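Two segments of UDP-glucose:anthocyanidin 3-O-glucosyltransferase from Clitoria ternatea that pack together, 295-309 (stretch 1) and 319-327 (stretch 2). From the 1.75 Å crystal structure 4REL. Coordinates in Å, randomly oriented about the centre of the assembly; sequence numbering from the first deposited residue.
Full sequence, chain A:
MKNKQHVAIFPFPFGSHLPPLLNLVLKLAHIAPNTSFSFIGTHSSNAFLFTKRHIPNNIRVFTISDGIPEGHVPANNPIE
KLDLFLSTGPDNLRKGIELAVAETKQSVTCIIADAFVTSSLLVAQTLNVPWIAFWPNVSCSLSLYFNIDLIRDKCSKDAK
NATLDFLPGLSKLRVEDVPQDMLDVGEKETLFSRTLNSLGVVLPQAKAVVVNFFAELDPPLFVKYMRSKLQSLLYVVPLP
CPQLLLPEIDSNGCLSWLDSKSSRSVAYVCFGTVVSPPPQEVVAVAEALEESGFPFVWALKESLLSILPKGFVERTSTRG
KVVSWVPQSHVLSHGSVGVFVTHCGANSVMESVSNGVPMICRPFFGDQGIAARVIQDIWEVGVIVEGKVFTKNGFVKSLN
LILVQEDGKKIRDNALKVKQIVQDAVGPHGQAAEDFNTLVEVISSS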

# COMPACT_ATOMS: atom_id res chain seq x y z
N PRO A 295 27.48 -2.59 1.67
CA PRO A 295 26.90 -2.03 2.90
C PRO A 295 25.38 -2.16 2.86
O PRO A 295 24.78 -2.12 1.79
CB PRO A 295 27.34 -0.56 2.86
CG PRO A 295 27.62 -0.27 1.42
CD PRO A 295 28.10 -1.56 0.82
N PHE A 296 24.77 -2.38 4.01
CA PHE A 296 23.34 -2.62 4.05
C PHE A 296 22.70 -2.13 5.34
O PHE A 296 23.36 -2.03 6.37
CB PHE A 296 23.03 -4.12 3.85
CG PHE A 296 23.59 -5.01 4.94
CD1 PHE A 296 22.86 -5.26 6.10
CD2 PHE A 296 24.83 -5.61 4.80
CE1 PHE A 296 23.37 -6.08 7.11
CE2 PHE A 296 25.34 -6.44 5.79
CZ PHE A 296 24.62 -6.67 6.96
N VAL A 297 21.42 -1.78 5.25
CA VAL A 297 20.59 -1.54 6.42
C VAL A 297 19.41 -2.48 6.28
O VAL A 297 18.68 -2.42 5.29
CB VAL A 297 20.06 -0.10 6.46
CG1 VAL A 297 19.15 0.08 7.68
CG2 VAL A 297 21.21 0.89 6.52
N TRP A 298 19.23 -3.37 7.25
CA TRP A 298 18.15 -4.35 7.19
C TRP A 298 17.20 -4.09 8.35
O TRP A 298 17.59 -4.21 9.52
CB TRP A 298 18.75 -5.76 7.26
CG TRP A 298 17.78 -6.91 7.09
CD1 TRP A 298 16.43 -6.84 6.85
CD2 TRP A 298 18.10 -8.31 7.15
NE1 TRP A 298 15.90 -8.11 6.74
CE2 TRP A 298 16.90 -9.03 6.94
CE3 TRP A 298 19.29 -9.02 7.37
CZ2 TRP A 298 16.86 -10.42 6.93
CZ3 TRP A 298 19.24 -10.41 7.38
CH2 TRP A 298 18.03 -11.09 7.16
N ALA A 299 15.97 -3.70 8.02
CA ALA A 299 14.94 -3.52 9.03
C ALA A 299 14.29 -4.87 9.20
O ALA A 299 13.63 -5.37 8.28
CB ALA A 299 13.92 -2.48 8.58
N LEU A 300 14.53 -5.48 10.36
CA LEU A 300 14.16 -6.86 10.63
C LEU A 300 13.51 -6.95 12.02
O LEU A 300 14.07 -6.44 13.00
CB LEU A 300 15.42 -7.75 10.60
CG LEU A 300 15.28 -9.24 10.93
CD1 LEU A 300 14.50 -9.96 9.84
CD2 LEU A 300 16.64 -9.89 11.11
N LYS A 301 12.34 -7.58 12.10
CA LYS A 301 11.68 -7.78 13.39
C LYS A 301 12.57 -8.50 14.39
O LYS A 301 13.27 -9.46 14.06
CB LYS A 301 10.36 -8.54 13.24
CG LYS A 301 9.21 -7.69 12.72
CD LYS A 301 7.90 -8.46 12.73
CE LYS A 301 6.80 -7.69 12.01
NZ LYS A 301 5.53 -8.46 11.88
N GLU A 302 12.52 -8.02 15.63
CA GLU A 302 13.32 -8.50 16.74
C GLU A 302 13.25 -10.02 16.92
O GLU A 302 14.24 -10.67 17.24
CB GLU A 302 12.78 -7.81 17.99
CG GLU A 302 13.64 -7.88 19.21
CD GLU A 302 13.10 -6.97 20.30
OE1 GLU A 302 12.27 -7.43 21.11
OE2 GLU A 302 13.50 -5.79 20.33
N SER A 303 12.05 -10.56 16.72
CA SER A 303 11.81 -11.98 16.95
C SER A 303 12.53 -12.86 15.94
O SER A 303 12.65 -14.07 16.13
CB SER A 303 10.31 -12.26 16.93
OG SER A 303 9.71 -11.63 15.82
N LEU A 304 13.01 -12.25 14.86
CA LEU A 304 13.74 -12.98 13.83
C LEU A 304 15.25 -13.01 14.06
O LEU A 304 15.97 -13.71 13.35
CB LEU A 304 13.41 -12.44 12.44
CG LEU A 304 11.94 -12.63 12.05
CD1 LEU A 304 11.57 -11.85 10.81
CD2 LEU A 304 11.62 -14.11 11.86
N LEU A 305 15.74 -12.26 15.05
CA LEU A 305 17.18 -12.22 15.29
C LEU A 305 17.74 -13.61 15.59
O LEU A 305 18.87 -13.93 15.20
CB LEU A 305 17.54 -11.25 16.42
CG LEU A 305 17.26 -9.78 16.13
CD1 LEU A 305 17.60 -8.93 17.34
CD2 LEU A 305 18.09 -9.34 14.93
N SER A 306 16.95 -14.44 16.26
CA SER A 306 17.41 -15.75 16.72
C SER A 306 17.63 -16.75 15.58
O SER A 306 18.29 -17.78 15.77
CB SER A 306 16.45 -16.35 17.76
OG SER A 306 15.13 -16.45 17.24
N ILE A 307 17.09 -16.47 14.40
CA ILE A 307 17.26 -17.41 13.30
C ILE A 307 18.33 -16.98 12.30
O ILE A 307 18.69 -17.74 11.40
CB ILE A 307 15.94 -17.72 12.58
CG1 ILE A 307 15.43 -16.49 11.84
CG2 ILE A 307 14.90 -18.25 13.57
CD1 ILE A 307 14.31 -16.79 10.87
N LEU A 308 18.85 -15.76 12.45
CA LEU A 308 20.00 -15.32 11.65
C LEU A 308 21.17 -16.25 11.92
O LEU A 308 21.29 -16.76 13.04
CB LEU A 308 20.39 -13.90 12.04
CG LEU A 308 19.37 -12.81 11.71
CD1 LEU A 308 19.87 -11.46 12.23
CD2 LEU A 308 19.13 -12.74 10.21
N PRO A 309 22.03 -16.49 10.91
CA PRO A 309 23.22 -17.32 11.07
C PRO A 309 24.03 -16.86 12.28
O PRO A 309 24.12 -15.65 12.53
CB PRO A 309 24.00 -17.06 9.78
CG PRO A 309 22.95 -16.75 8.77
CD PRO A 309 21.90 -15.97 9.54
N ARG A 319 29.96 -2.97 8.41
CA ARG A 319 29.46 -2.53 7.11
C ARG A 319 27.95 -2.62 6.98
O ARG A 319 27.39 -2.31 5.94
CB ARG A 319 30.12 -3.34 5.97
CG ARG A 319 29.78 -4.84 5.98
CD ARG A 319 30.54 -5.53 4.85
NE ARG A 319 30.24 -6.96 4.70
CZ ARG A 319 30.83 -7.93 5.39
NH1 ARG A 319 31.74 -7.64 6.32
NH2 ARG A 319 30.51 -9.20 5.16
N GLY A 320 27.27 -3.04 8.04
CA GLY A 320 25.84 -3.21 7.94
C GLY A 320 25.15 -2.91 9.25
O GLY A 320 25.78 -2.93 10.30
N LYS A 321 23.86 -2.61 9.17
CA LYS A 321 23.06 -2.36 10.35
C LYS A 321 21.84 -3.26 10.26
O LYS A 321 21.12 -3.23 9.27
CB LYS A 321 22.58 -0.90 10.39
CG LYS A 321 23.55 0.08 11.03
CD LYS A 321 22.80 1.27 11.63
CE LYS A 321 23.19 1.49 13.09
NZ LYS A 321 24.43 2.31 13.25
N VAL A 322 21.63 -4.07 11.30
CA VAL A 322 20.42 -4.88 11.39
C VAL A 322 19.63 -4.31 12.56
O VAL A 322 20.08 -4.38 13.71
CB VAL A 322 20.77 -6.35 11.62
CG1 VAL A 322 19.49 -7.18 11.79
CG2 VAL A 322 21.61 -6.88 10.45
N VAL A 323 18.47 -3.72 12.26
CA VAL A 323 17.73 -2.96 13.27
C VAL A 323 16.25 -3.30 13.21
O VAL A 323 15.76 -3.83 12.22
CB VAL A 323 17.93 -1.45 13.08
CG1 VAL A 323 19.39 -1.07 13.29
CG2 VAL A 323 17.47 -1.03 11.70
N SER A 324 15.53 -2.99 14.29
CA SER A 324 14.12 -3.34 14.38
C SER A 324 13.24 -2.35 13.64
O SER A 324 12.13 -2.69 13.22
CB SER A 324 13.69 -3.41 15.86
OG SER A 324 14.42 -4.42 16.53
N TRP A 325 13.73 -1.12 13.49
CA TRP A 325 12.95 -0.05 12.87
C TRP A 325 13.86 0.99 12.21
O TRP A 325 14.95 1.27 12.72
CB TRP A 325 12.07 0.63 13.93
CG TRP A 325 11.42 1.90 13.45
CD1 TRP A 325 10.19 2.02 12.86
CD2 TRP A 325 11.95 3.23 13.54
NE1 TRP A 325 9.93 3.34 12.57
CE2 TRP A 325 11.00 4.10 12.98
CE3 TRP A 325 13.15 3.76 14.03
CZ2 TRP A 325 11.20 5.48 12.90
CZ3 TRP A 325 13.35 5.13 13.95
CH2 TRP A 325 12.38 5.97 13.39
N VAL A 326 13.43 1.54 11.08
CA VAL A 326 14.11 2.68 10.47
C VAL A 326 13.07 3.74 10.09
O VAL A 326 11.90 3.41 9.87
CB VAL A 326 14.91 2.29 9.19
CG1 VAL A 326 15.93 1.23 9.50
CG2 VAL A 326 13.98 1.83 8.09
N PRO A 327 13.49 5.01 10.04
CA PRO A 327 12.63 6.03 9.44
C PRO A 327 12.65 5.86 7.92
O PRO A 327 13.48 6.47 7.23
CB PRO A 327 13.30 7.34 9.87
CG PRO A 327 14.76 6.99 10.01
CD PRO A 327 14.80 5.54 10.47
O HOH W 1 16.06 -6.39 15.05
O HOH W 2 15.02 -4.18 19.02

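Strands 296-299 and 320-323 run parallel, their N-to-C directions 7° apart, with Phe296 CA 4.7 Å from Gly320 CA at the start of the pairing and Ala299 CA 5.1 Å from Val323 CA at its end. Just before the first strand, Pro295 CA lies 3.1 Å from Arg319 O, a CA-H...O contact. The same oxygen accepts the hydrogen bond from Phe296 N, at 3.3 Å the longest in the ladder. Phe296 O then accepts from Lys321 N (2.9 Å, 154°). The Phe296 side chain, at chi1 63° (p), lays its ring over Gly320: CA sits 3.7 Å from the ring centroid and 8° off the normal, a CH-pi contact. A CB on Gly320 would fall 2.3 Å from Phe296 CZ, so the ring occupies space that the glycine leaves free. Val297, on the other face of the sheet, reaches Val326, CG1 to CG1 3.9 Å.

The ladder tightens onward: Trp298 N to Lys321 O is 2.8 Å, Val323 N to Trp298 O 2.9 Å and Leu300 N to Val323 O 2.8 Å, all at 170° or better. Val322 is the apolar hub, its CG2 3.9 Å from Phe296 CE1 and its CG1 4.0 Å from Leu300 CD2 and 4.1 Å from Leu305 CD2. Beyond the strand, water bridges Glu302 OE2 and Ser324 OG, 2.6 Å from each.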